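Local coordinates for NtrC family transcriptional regulator (Clostridium acetobutylicum ATCC 824, PDB 2Q5C), which probably acts as an ATP-dependent, DNA-binding transcriptional regulator of the NtrC family, this chain being its N-terminal PrpR_N-type, probably sensory, domain, at residues F81-A86 and E164-G169; L97-Y102 and I145-K150; K103-D108 and I120-F125; I56-T61 and I74-T79. All blocks are in the same frame, centred on the assembly; numbering follows the deposited sequence.

The chain folds into two alpha/beta lobes, each built on a four-stranded parallel sheet of order 2-1-3-4. Contact 4 comes first along the chain and lies in the sheet of the first lobe. Contacts 2 and 3 both reach the second sheet, with centres about 8 Å apart; contact 2 pairs strands 96-102 and 145-148, and contact 3 sets the loop after strand 96-102 against strand 119-125. Contact 1 spans the widest stretch of these three, enclosing contacts 2 and 3 in sequence. It sits where the chain passes between the lobes, about 10 Å from contact 2 and 13 Å from contact 4, centre to centre. Contacts 1 and 4 meet through Arg58 and Ile166, so the two lobes are joined there.

Contact 1: residues F81-A86 and E164-G169; sequences FDTMRA and ETINSG
Asp82 and Asn167 meet without a direct hydrogen bond. CG of Asp82 lies 3.1 Å from O of Asn167, and both carboxylate oxygens and that carbonyl are acceptors. The chi1 of Asp82 (-69°) sets CG beside its own backbone N. From there OD2 accepts a bond from Thr79 N, as the acidic residue of a capping box does at the start of helix 80-90. Three waters fill in the polar link. One accepts a hydrogen bond from Asn167 N and donates to Asp82 O. A second donates to Asp82 OD2 at 2.6 Å and, in the conformer given, accepts from Ser168 OG. A third donates to Asp82 OD1 at 2.7 Å and has a weak bond from Gly169 N.

Ile166 supplies the apolar part. Its CG2 sits 3.8 Å from CB of Asp82. On its other branch, CG1 touches CB of Ala86 at 3.7 Å. Beyond it, CD1 approaches OG1 of Thr83 at 4.1 Å, and that hydroxyl bonds back to Thr79 O. Glu164 lies alongside the next turn. Its CG packs 3.4 Å from Ala86 O, and a bend at chi2 (79°) turns CD off the line of the chain; OE1 forms a salt bridge with Arg92.

The contact joins helix 80-90 to the segment leading from strand 162-165 into helix 170-187. Apolar packing is direct, while the polar match between acceptors is made by water. The carboxylate lies in the first turn of its helix, near the start of helix 170-187, which would probably stabilise its negative charge.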
# COMPACT_ATOMS: atom_id res chain seq x y z
N PHE A 81 -10.82 -0.86 -7.87
CA PHE A 81 -10.44 -0.23 -9.14
C PHE A 81 -8.90 -0.06 -9.21
O PHE A 81 -8.31 -0.20 -10.30
CB PHE A 81 -11.12 1.13 -9.30
CG PHE A 81 -10.99 1.72 -10.67
CD1 PHE A 81 -11.64 1.12 -11.73
CD2 PHE A 81 -10.28 2.88 -10.88
CE1 PHE A 81 -11.54 1.66 -13.02
CE2 PHE A 81 -10.19 3.44 -12.16
CZ PHE A 81 -10.83 2.82 -13.22
N ASP A 82 -8.24 0.21 -8.09
CA ASP A 82 -6.77 0.24 -8.06
C ASP A 82 -6.24 -1.10 -8.56
O ASP A 82 -5.26 -1.18 -9.34
CB ASP A 82 -6.23 0.41 -6.63
CG ASP A 82 -6.49 1.79 -6.01
OD1 ASP A 82 -6.51 2.79 -6.74
OD2 ASP A 82 -6.59 1.79 -4.74
N THR A 83 -6.84 -2.19 -8.08
CA THR A 83 -6.40 -3.55 -8.48
C THR A 83 -6.66 -3.78 -9.98
O THR A 83 -5.79 -4.29 -10.68
CB THR A 83 -7.11 -4.58 -7.63
OG1 THR A 83 -6.75 -4.37 -6.26
CG2 THR A 83 -6.62 -5.99 -8.01
N MET A 84 -7.83 -3.41 -10.47
CA MET A 84 -8.12 -3.60 -11.87
C MET A 84 -7.15 -2.83 -12.72
O MET A 84 -6.65 -3.37 -13.70
CB MET A 84 -9.57 -3.20 -12.18
CG MET A 84 -10.58 -4.01 -11.41
SD MET A 84 -10.45 -5.81 -11.68
CE MET A 84 -11.26 -5.98 -13.29
N ARG A 85 -6.87 -1.57 -12.37
CA ARG A 85 -5.89 -0.77 -13.16
C ARG A 85 -4.56 -1.53 -13.27
O ARG A 85 -3.95 -1.57 -14.35
CB ARG A 85 -5.58 0.55 -12.46
CG ARG A 85 -6.62 1.65 -12.59
CD ARG A 85 -6.23 2.80 -11.68
NE ARG A 85 -6.85 4.05 -12.10
CZ ARG A 85 -6.89 5.16 -11.35
NH1 ARG A 85 -6.36 5.17 -10.15
NH2 ARG A 85 -7.50 6.25 -11.82
N ALA A 86 -4.11 -2.14 -12.17
CA ALA A 86 -2.84 -2.84 -12.19
C ALA A 86 -2.91 -4.08 -13.05
O ALA A 86 -1.96 -4.34 -13.82
CB ALA A 86 -2.37 -3.17 -10.79
N GLU A 164 4.05 -5.65 -11.38
CA GLU A 164 3.23 -4.49 -11.64
C GLU A 164 2.57 -4.09 -10.31
O GLU A 164 1.79 -4.86 -9.72
CB GLU A 164 2.14 -4.83 -12.64
CG GLU A 164 1.24 -3.63 -12.96
CD GLU A 164 1.88 -2.65 -13.94
OE1 GLU A 164 2.70 -3.07 -14.79
OE2 GLU A 164 1.55 -1.44 -13.86
N THR A 165 2.93 -2.90 -9.83
CA THR A 165 2.50 -2.45 -8.51
C THR A 165 1.09 -1.89 -8.53
O THR A 165 0.73 -1.15 -9.44
CB THR A 165 3.47 -1.38 -7.98
OG1 THR A 165 4.80 -1.90 -8.01
CG2 THR A 165 3.17 -1.02 -6.57
N ILE A 166 0.31 -2.26 -7.52
CA ILE A 166 -1.03 -1.69 -7.36
C ILE A 166 -0.85 -0.35 -6.68
O ILE A 166 -0.31 -0.32 -5.56
CB ILE A 166 -1.91 -2.59 -6.50
CG1 ILE A 166 -2.07 -3.96 -7.16
CG2 ILE A 166 -3.31 -1.98 -6.32
CD1 ILE A 166 -2.68 -4.98 -6.22
N ASN A 167 -1.32 0.70 -7.34
CA ASN A 167 -1.12 2.07 -6.84
C ASN A 167 -2.35 2.58 -6.13
O ASN A 167 -3.35 1.91 -6.04
CB ASN A 167 -0.73 2.98 -8.01
CG ASN A 167 0.64 2.61 -8.60
OD1 ASN A 167 1.59 2.30 -7.86
ND2 ASN A 167 0.72 2.57 -9.94
N SER A 168 -2.22 3.79 -5.63
CA SER A 168 -3.29 4.50 -4.97
C SER A 168 -3.38 5.82 -5.69
O SER A 168 -2.45 6.23 -6.39
CB SER A 168 -2.92 4.76 -3.52
OG SER A 168 -4.01 5.39 -2.89
N GLY A 169 -4.47 6.50 -5.48
CA GLY A 169 -4.67 7.76 -6.17
C GLY A 169 -5.03 8.90 -5.26
O GLY A 169 -5.04 8.78 -4.03
O HOH W 1 -3.28 0.78 -9.50
O HOH W 2 -5.70 3.06 -2.61
O HOH W 3 -6.99 4.88 -5.14

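Contact 2: residues L97-Y102 and I145-K150; sequences LALIAY and IVVSGK
Ser148 and Ile100 make a short polar link: Ser148 OG donates to Ile100 O at 2.7 Å. The serine oxygen stands above the carbonyl plane, 43° out of it. Its chi1 (-164°) holds OG anti to the backbone N, on the side facing strand 97-102. This side-chain bond continues a ladder of three backbone bonds. Ala98 N donates to Ile145 O at 2.8 Å, Val147 N to Ala98 O at 2.8 Å, and Ile100 N to Val147 O at 3.0 Å. All three are nearly straight. They make a parallel pairing, with Ala98 opposite Val146 and Leu99 opposite Val147.

Packing follows on both sides of the ladder. CD2 of Leu97 fits against the branches of Ile145, 3.5 Å from CD1 and 3.6 Å from CG2. On the same face, CD1 of Leu99 lies 3.8 Å from CG1 of Val147, the two side chains crossing obliquely. The other face carries Ala98, Ile100 and Val146. There the far methyl of Ile100, CD1, reaches back to CG1 of Val146 at 3.8 Å.

These are the two inner strands of the second lobe's parallel sheet. Strand 119-125 bonds to the far edge of 96-102, and strand 162-165 to the far edge of 145-148. Helix 131-140 covers the Ala98, Ile100 and Val146 face through Leu134, Ile135 and Val138. Helix 80-90 covers the face of Leu97 and Val147, with Ala86, Val87 and Ala90.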
# COMPACT_ATOMS: atom_id res chain seq x y z
N LEU A 97 -1.25 -14.39 -14.53
CA LEU A 97 -0.68 -13.52 -13.49
C LEU A 97 -0.86 -14.10 -12.11
O LEU A 97 -1.81 -14.84 -11.88
CB LEU A 97 -1.41 -12.16 -13.51
CG LEU A 97 -1.84 -11.55 -14.84
CD1 LEU A 97 -2.66 -10.29 -14.63
CD2 LEU A 97 -0.63 -11.22 -15.67
N ALA A 98 0.03 -13.72 -11.19
CA ALA A 98 -0.19 -13.97 -9.76
C ALA A 98 -0.65 -12.67 -9.15
O ALA A 98 0.01 -11.65 -9.33
CB ALA A 98 1.09 -14.43 -9.07
N LEU A 99 -1.76 -12.71 -8.43
CA LEU A 99 -2.22 -11.53 -7.68
C LEU A 99 -1.96 -11.84 -6.22
O LEU A 99 -2.51 -12.81 -5.68
CB LEU A 99 -3.70 -11.34 -7.94
CG LEU A 99 -4.38 -10.18 -7.21
CD1 LEU A 99 -3.78 -8.85 -7.62
CD2 LEU A 99 -5.85 -10.25 -7.57
N ILE A 100 -1.13 -11.01 -5.58
CA ILE A 100 -0.72 -11.28 -4.21
C ILE A 100 -1.33 -10.23 -3.30
O ILE A 100 -1.12 -9.02 -3.50
CB ILE A 100 0.82 -11.35 -4.06
CG1 ILE A 100 1.37 -12.49 -4.94
CG2 ILE A 100 1.22 -11.52 -2.57
CD1 ILE A 100 2.85 -12.71 -4.89
N ALA A 101 -2.12 -10.68 -2.34
CA ALA A 101 -2.78 -9.73 -1.44
C ALA A 101 -2.42 -10.02 0.01
O ALA A 101 -2.12 -11.15 0.37
CB ALA A 101 -4.27 -9.80 -1.60
N TYR A 102 -2.47 -8.98 0.83
CA TYR A 102 -2.26 -9.09 2.27
C TYR A 102 -3.53 -9.53 2.96
O TYR A 102 -4.54 -8.83 2.91
CB TYR A 102 -1.86 -7.72 2.84
CG TYR A 102 -1.47 -7.73 4.31
CD1 TYR A 102 -0.39 -8.48 4.74
CD2 TYR A 102 -2.16 -6.94 5.25
CE1 TYR A 102 0.01 -8.49 6.06
CE2 TYR A 102 -1.76 -6.96 6.61
CZ TYR A 102 -0.67 -7.73 6.98
OH TYR A 102 -0.17 -7.78 8.28
N ILE A 145 4.50 -13.16 -13.93
CA ILE A 145 3.99 -11.79 -13.74
C ILE A 145 3.31 -11.74 -12.37
O ILE A 145 2.46 -12.55 -12.08
CB ILE A 145 2.96 -11.43 -14.81
CG1 ILE A 145 3.50 -11.66 -16.24
CG2 ILE A 145 2.53 -9.95 -14.66
CD1 ILE A 145 2.44 -11.74 -17.29
N VAL A 146 3.72 -10.76 -11.56
CA VAL A 146 3.15 -10.59 -10.22
C VAL A 146 2.52 -9.19 -10.09
O VAL A 146 3.18 -8.19 -10.41
CB VAL A 146 4.24 -10.73 -9.15
CG1 VAL A 146 3.72 -10.35 -7.76
CG2 VAL A 146 4.77 -12.14 -9.13
N VAL A 147 1.28 -9.14 -9.60
CA VAL A 147 0.54 -7.86 -9.35
C VAL A 147 0.34 -7.81 -7.84
O VAL A 147 -0.27 -8.71 -7.27
CB VAL A 147 -0.79 -7.89 -10.05
CG1 VAL A 147 -1.59 -6.60 -9.76
CG2 VAL A 147 -0.60 -8.03 -11.53
N SER A 148 0.89 -6.78 -7.21
CA SER A 148 0.80 -6.68 -5.76
C SER A 148 1.26 -5.31 -5.32
O SER A 148 1.50 -4.41 -6.14
CB SER A 148 1.70 -7.76 -5.10
OG SER A 148 1.40 -7.96 -3.71
N GLY A 149 1.42 -5.16 -4.01
CA GLY A 149 2.07 -3.96 -3.49
C GLY A 149 3.56 -3.91 -3.77
O GLY A 149 4.19 -4.91 -4.17
N LYS A 150 4.16 -2.76 -3.53
CA LYS A 150 5.53 -2.48 -3.96
C LYS A 150 6.59 -3.39 -3.35
O LYS A 150 7.54 -3.77 -4.04
CB LYS A 150 5.87 -1.00 -3.66
CG LYS A 150 7.23 -0.53 -4.18
CD LYS A 150 7.35 -0.65 -5.68
CE LYS A 150 8.33 0.38 -6.27
NZ LYS A 150 9.72 0.29 -5.70

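Contact 3: residues K103-D108 and I120-F125; sequences KHSIVD and IKEFLF
Leu124 of strand 120-125 reaches toward the backbone of Lys103 to Ser105. Its CB points at the loop, and chi1 (-60°) sets CG beside the strand's own backbone N. CG then lies 4.2 Å from Lys103 O. The two methyls divide over successive peptides. CD1 packs against Lys103 O at 3.4 Å, while CD2 lies 4.0 Å from His104 C and from Ser105 N. The leucine thus rests on main-chain atoms.

Polar bonds lie on either side of it along the strand. Toward the C-terminal end, Lys103 N donates to Phe125 O at 2.7 Å, with the donor tilted 21° from the carbonyl plane. The long Lys103 chain runs extended to Asp63, where NZ forms a salt bridge. Two residues back from Leu124, Glu122 points toward the same loop. Its chain is extended to CD, and the carboxylate meets the Ser105 hydroxyl. Ser105 OG gives a weak bond to OE1 at 2.9 Å and lies 2.8 Å from OE2.

The loop 103-108 leaves strand 96-102 and enters helix 109-116 at Asp108, the N-cap, whose OD1 accepts from Glu111 N. It therefore belongs to a beta-alpha-beta crossover folding back over strand 119-125. One firm backbone bond ties the loop at its start. Farther along, the serine offers its hydroxyl to a carboxylate, a weaker tie, which a negative charge on Glu122 would probably strengthen.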
# COMPACT_ATOMS: atom_id res chain seq x y z
N LYS A 103 -3.46 -10.70 3.61
CA LYS A 103 -4.54 -11.29 4.43
C LYS A 103 -5.81 -11.71 3.69
O LYS A 103 -6.25 -12.86 3.83
CB LYS A 103 -4.84 -10.46 5.70
CG LYS A 103 -3.66 -10.42 6.64
CD LYS A 103 -3.94 -9.72 7.98
CE LYS A 103 -2.73 -9.80 8.88
NZ LYS A 103 -2.88 -9.08 10.20
N HIS A 104 -6.39 -10.80 2.92
CA HIS A 104 -7.69 -11.01 2.29
C HIS A 104 -7.71 -10.43 0.86
O HIS A 104 -7.06 -9.42 0.58
CB HIS A 104 -8.82 -10.38 3.13
CG HIS A 104 -8.89 -10.88 4.55
ND1 HIS A 104 -9.21 -12.18 4.86
CD2 HIS A 104 -8.69 -10.24 5.73
CE1 HIS A 104 -9.20 -12.33 6.18
NE2 HIS A 104 -8.89 -11.17 6.73
N SER A 105 -8.49 -11.07 -0.01
CA SER A 105 -8.74 -10.53 -1.35
C SER A 105 -9.40 -9.15 -1.28
O SER A 105 -10.22 -8.90 -0.40
CB SER A 105 -9.69 -11.46 -2.11
OG SER A 105 -9.24 -12.80 -2.04
N ILE A 106 -9.02 -8.28 -2.21
CA ILE A 106 -9.69 -6.99 -2.39
C ILE A 106 -10.82 -7.10 -3.43
O ILE A 106 -11.94 -6.60 -3.24
CB ILE A 106 -8.68 -5.88 -2.80
CG1 ILE A 106 -7.70 -5.59 -1.66
CG2 ILE A 106 -9.39 -4.61 -3.18
CD1 ILE A 106 -6.37 -6.32 -1.76
N VAL A 107 -10.49 -7.73 -4.55
CA VAL A 107 -11.45 -7.95 -5.61
C VAL A 107 -11.57 -9.47 -5.77
O VAL A 107 -10.60 -10.20 -5.52
CB VAL A 107 -11.01 -7.21 -6.93
CG1 VAL A 107 -9.64 -7.64 -7.33
CG2 VAL A 107 -12.02 -7.41 -8.04
N ASP A 108 -12.75 -9.95 -6.15
CA ASP A 108 -12.89 -11.37 -6.46
C ASP A 108 -12.06 -11.71 -7.72
O ASP A 108 -12.25 -11.09 -8.78
CB ASP A 108 -14.38 -11.67 -6.62
CG ASP A 108 -14.65 -13.12 -6.88
OD1 ASP A 108 -14.33 -13.60 -7.99
OD2 ASP A 108 -15.18 -13.79 -5.97
N ILE A 120 -5.73 -15.71 -13.39
CA ILE A 120 -5.15 -15.20 -12.16
C ILE A 120 -5.07 -16.31 -11.14
O ILE A 120 -6.06 -17.01 -10.90
CB ILE A 120 -6.03 -14.05 -11.60
CG1 ILE A 120 -5.90 -12.82 -12.50
CG2 ILE A 120 -5.61 -13.67 -10.18
CD1 ILE A 120 -6.91 -11.78 -12.23
N LYS A 121 -3.88 -16.47 -10.57
CA LYS A 121 -3.73 -17.30 -9.37
C LYS A 121 -3.52 -16.35 -8.21
O LYS A 121 -2.64 -15.50 -8.24
CB LYS A 121 -2.56 -18.27 -9.49
CG LYS A 121 -2.49 -19.28 -8.35
CD LYS A 121 -1.80 -20.58 -8.78
CE LYS A 121 -1.88 -21.68 -7.70
NZ LYS A 121 -3.27 -21.94 -7.20
N GLU A 122 -4.37 -16.48 -7.20
CA GLU A 122 -4.32 -15.59 -6.04
C GLU A 122 -3.49 -16.23 -4.93
O GLU A 122 -3.62 -17.44 -4.65
CB GLU A 122 -5.74 -15.33 -5.58
CG GLU A 122 -5.84 -14.44 -4.34
CD GLU A 122 -7.27 -14.33 -3.86
OE1 GLU A 122 -8.07 -13.64 -4.54
OE2 GLU A 122 -7.61 -14.95 -2.83
N PHE A 123 -2.62 -15.43 -4.33
CA PHE A 123 -1.81 -15.85 -3.19
C PHE A 123 -2.02 -14.84 -2.09
O PHE A 123 -2.04 -13.64 -2.35
CB PHE A 123 -0.32 -15.86 -3.56
CG PHE A 123 0.04 -16.77 -4.73
CD1 PHE A 123 0.65 -18.00 -4.51
CD2 PHE A 123 -0.19 -16.36 -6.04
CE1 PHE A 123 1.02 -18.82 -5.60
CE2 PHE A 123 0.16 -17.18 -7.13
CZ PHE A 123 0.76 -18.41 -6.90
N LEU A 124 -2.18 -15.32 -0.86
CA LEU A 124 -2.34 -14.44 0.31
C LEU A 124 -1.12 -14.52 1.22
O LEU A 124 -0.52 -15.58 1.36
CB LEU A 124 -3.61 -14.78 1.08
CG LEU A 124 -4.94 -14.67 0.33
CD1 LEU A 124 -6.11 -15.08 1.21
CD2 LEU A 124 -5.16 -13.25 -0.23
N PHE A 125 -0.72 -13.40 1.83
CA PHE A 125 0.37 -13.39 2.80
C PHE A 125 -0.09 -12.61 4.03
O PHE A 125 -0.97 -11.75 3.92
CB PHE A 125 1.70 -12.88 2.24
CG PHE A 125 1.79 -11.37 2.05
CD1 PHE A 125 2.56 -10.58 2.91
CD2 PHE A 125 1.13 -10.75 1.00
CE1 PHE A 125 2.66 -9.20 2.73
CE2 PHE A 125 1.21 -9.34 0.82
CZ PHE A 125 1.96 -8.58 1.68

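Contact 4: residues I56-T61 and I74-T79; sequences ISRGAT and ISIKVT
Ser57 bonds to strand 74-76 with both backbone polar groups. Ser57 N donates to Ile74 O at 3.0 Å, and Ser57 O accepts from Ile76 N at 2.7 Å. A water bonded to Ser57 OG donates a second bond to Ile74 O. Beside this ladder, CG2 of Ile56 touches CG1 of Ile76 at 3.7 Å, the side chains crossing at about a right angle. Arg58 lies over the same face. Its CG packs 3.3 Å from Ile76 O and its CD 3.8 Å from Ile76 CG2. A bend at chi3 (78°) turns NE off the chain's line, and NH2 ends 3.8 Å from CG2 of Val78.

The strands are parallel neighbours in the first lobe's sheet, joined by helix 59-66 as a beta-alpha-beta unit. Gly59, with positive phi (55°), turns the chain from strand into that helix.

Farther out, Arg58 NH1 donates to Ile166 O, which holds the guanidinium at the crossing between the lobes. Ser75 OG bonds to Ser62 OG of helix 59-66. Helix 170-187 covers the isoleucine face through Ala176, Ile177 and Ala180. A glycerol, probably from the crystallisation liquor, bonds to Thr61 N.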
# COMPACT_ATOMS: atom_id res chain seq x y z
N ILE A 56 -0.35 8.33 8.28
CA ILE A 56 -1.11 7.72 7.17
C ILE A 56 -0.18 6.76 6.44
O ILE A 56 1.00 7.07 6.18
CB ILE A 56 -1.65 8.81 6.19
CG1 ILE A 56 -2.63 9.77 6.88
CG2 ILE A 56 -2.27 8.12 4.98
CD1 ILE A 56 -3.03 10.95 6.05
N SER A 57 -0.71 5.60 6.08
CA SER A 57 0.06 4.59 5.33
C SER A 57 -0.94 3.72 4.61
O SER A 57 -2.12 3.98 4.69
CB SER A 57 1.04 3.83 6.22
OG SER A 57 0.32 3.07 7.17
N ARG A 58 -0.47 2.70 3.89
CA ARG A 58 -1.37 1.91 3.10
C ARG A 58 -1.17 0.44 3.37
O ARG A 58 -0.06 -0.01 3.65
CB ARG A 58 -1.09 2.23 1.63
CG ARG A 58 -2.10 1.67 0.67
CD ARG A 58 -2.15 2.54 -0.57
NE ARG A 58 -1.04 2.29 -1.48
CZ ARG A 58 -1.14 1.57 -2.61
NH1 ARG A 58 -0.07 1.40 -3.36
NH2 ARG A 58 -2.31 1.04 -2.98
N GLY A 59 -2.26 -0.32 3.24
CA GLY A 59 -2.17 -1.77 3.18
C GLY A 59 -1.43 -2.42 4.34
O GLY A 59 -1.65 -2.06 5.51
N ALA A 60 -0.56 -3.38 4.05
CA ALA A 60 0.13 -4.13 5.08
C ALA A 60 0.95 -3.21 6.00
O ALA A 60 1.02 -3.43 7.23
CB ALA A 60 1.02 -5.19 4.47
N THR A 61 1.57 -2.19 5.41
CA THR A 61 2.36 -1.25 6.22
C THR A 61 1.51 -0.64 7.33
O THR A 61 1.98 -0.49 8.46
CB THR A 61 2.98 -0.19 5.32
OG1 THR A 61 3.96 -0.84 4.50
CG2 THR A 61 3.68 0.90 6.14
N ILE A 74 -3.83 5.87 10.26
CA ILE A 74 -4.91 5.81 9.26
C ILE A 74 -4.40 4.99 8.09
O ILE A 74 -3.25 5.16 7.66
CB ILE A 74 -5.32 7.23 8.80
CG1 ILE A 74 -6.01 8.00 9.93
CG2 ILE A 74 -6.21 7.19 7.57
CD1 ILE A 74 -5.03 8.57 10.98
N SER A 75 -5.25 4.10 7.61
CA SER A 75 -4.92 3.24 6.49
C SER A 75 -5.59 3.74 5.22
O SER A 75 -6.80 3.92 5.20
CB SER A 75 -5.41 1.83 6.78
OG SER A 75 -4.89 1.01 5.77
N ILE A 76 -4.81 3.97 4.17
CA ILE A 76 -5.37 4.15 2.81
C ILE A 76 -5.75 2.74 2.33
O ILE A 76 -4.92 1.84 2.34
CB ILE A 76 -4.33 4.76 1.83
CG1 ILE A 76 -3.83 6.13 2.31
CG2 ILE A 76 -4.95 4.84 0.42
CD1 ILE A 76 -2.47 6.53 1.65
N LYS A 77 -7.03 2.56 1.98
CA LYS A 77 -7.45 1.23 1.53
C LYS A 77 -7.05 1.02 0.08
O LYS A 77 -7.22 1.95 -0.72
CB LYS A 77 -8.96 1.05 1.70
CG LYS A 77 -9.50 1.38 3.09
CD LYS A 77 -8.85 0.53 4.19
CE LYS A 77 -9.29 1.00 5.58
NZ LYS A 77 -8.74 0.15 6.68
N VAL A 78 -6.51 -0.16 -0.21
CA VAL A 78 -6.31 -0.59 -1.60
C VAL A 78 -7.71 -0.91 -2.16
O VAL A 78 -8.46 -1.68 -1.55
CB VAL A 78 -5.40 -1.83 -1.70
CG1 VAL A 78 -5.12 -2.12 -3.17
CG2 VAL A 78 -4.08 -1.62 -0.93
N THR A 79 -8.07 -0.29 -3.29
CA THR A 79 -9.42 -0.44 -3.83
C THR A 79 -9.51 -1.46 -4.96
O THR A 79 -8.50 -1.89 -5.53
CB THR A 79 -10.03 0.84 -4.33
OG1 THR A 79 -9.36 1.23 -5.54
CG2 THR A 79 -9.87 1.96 -3.30
O HOH W 4 -0.79 4.50 9.16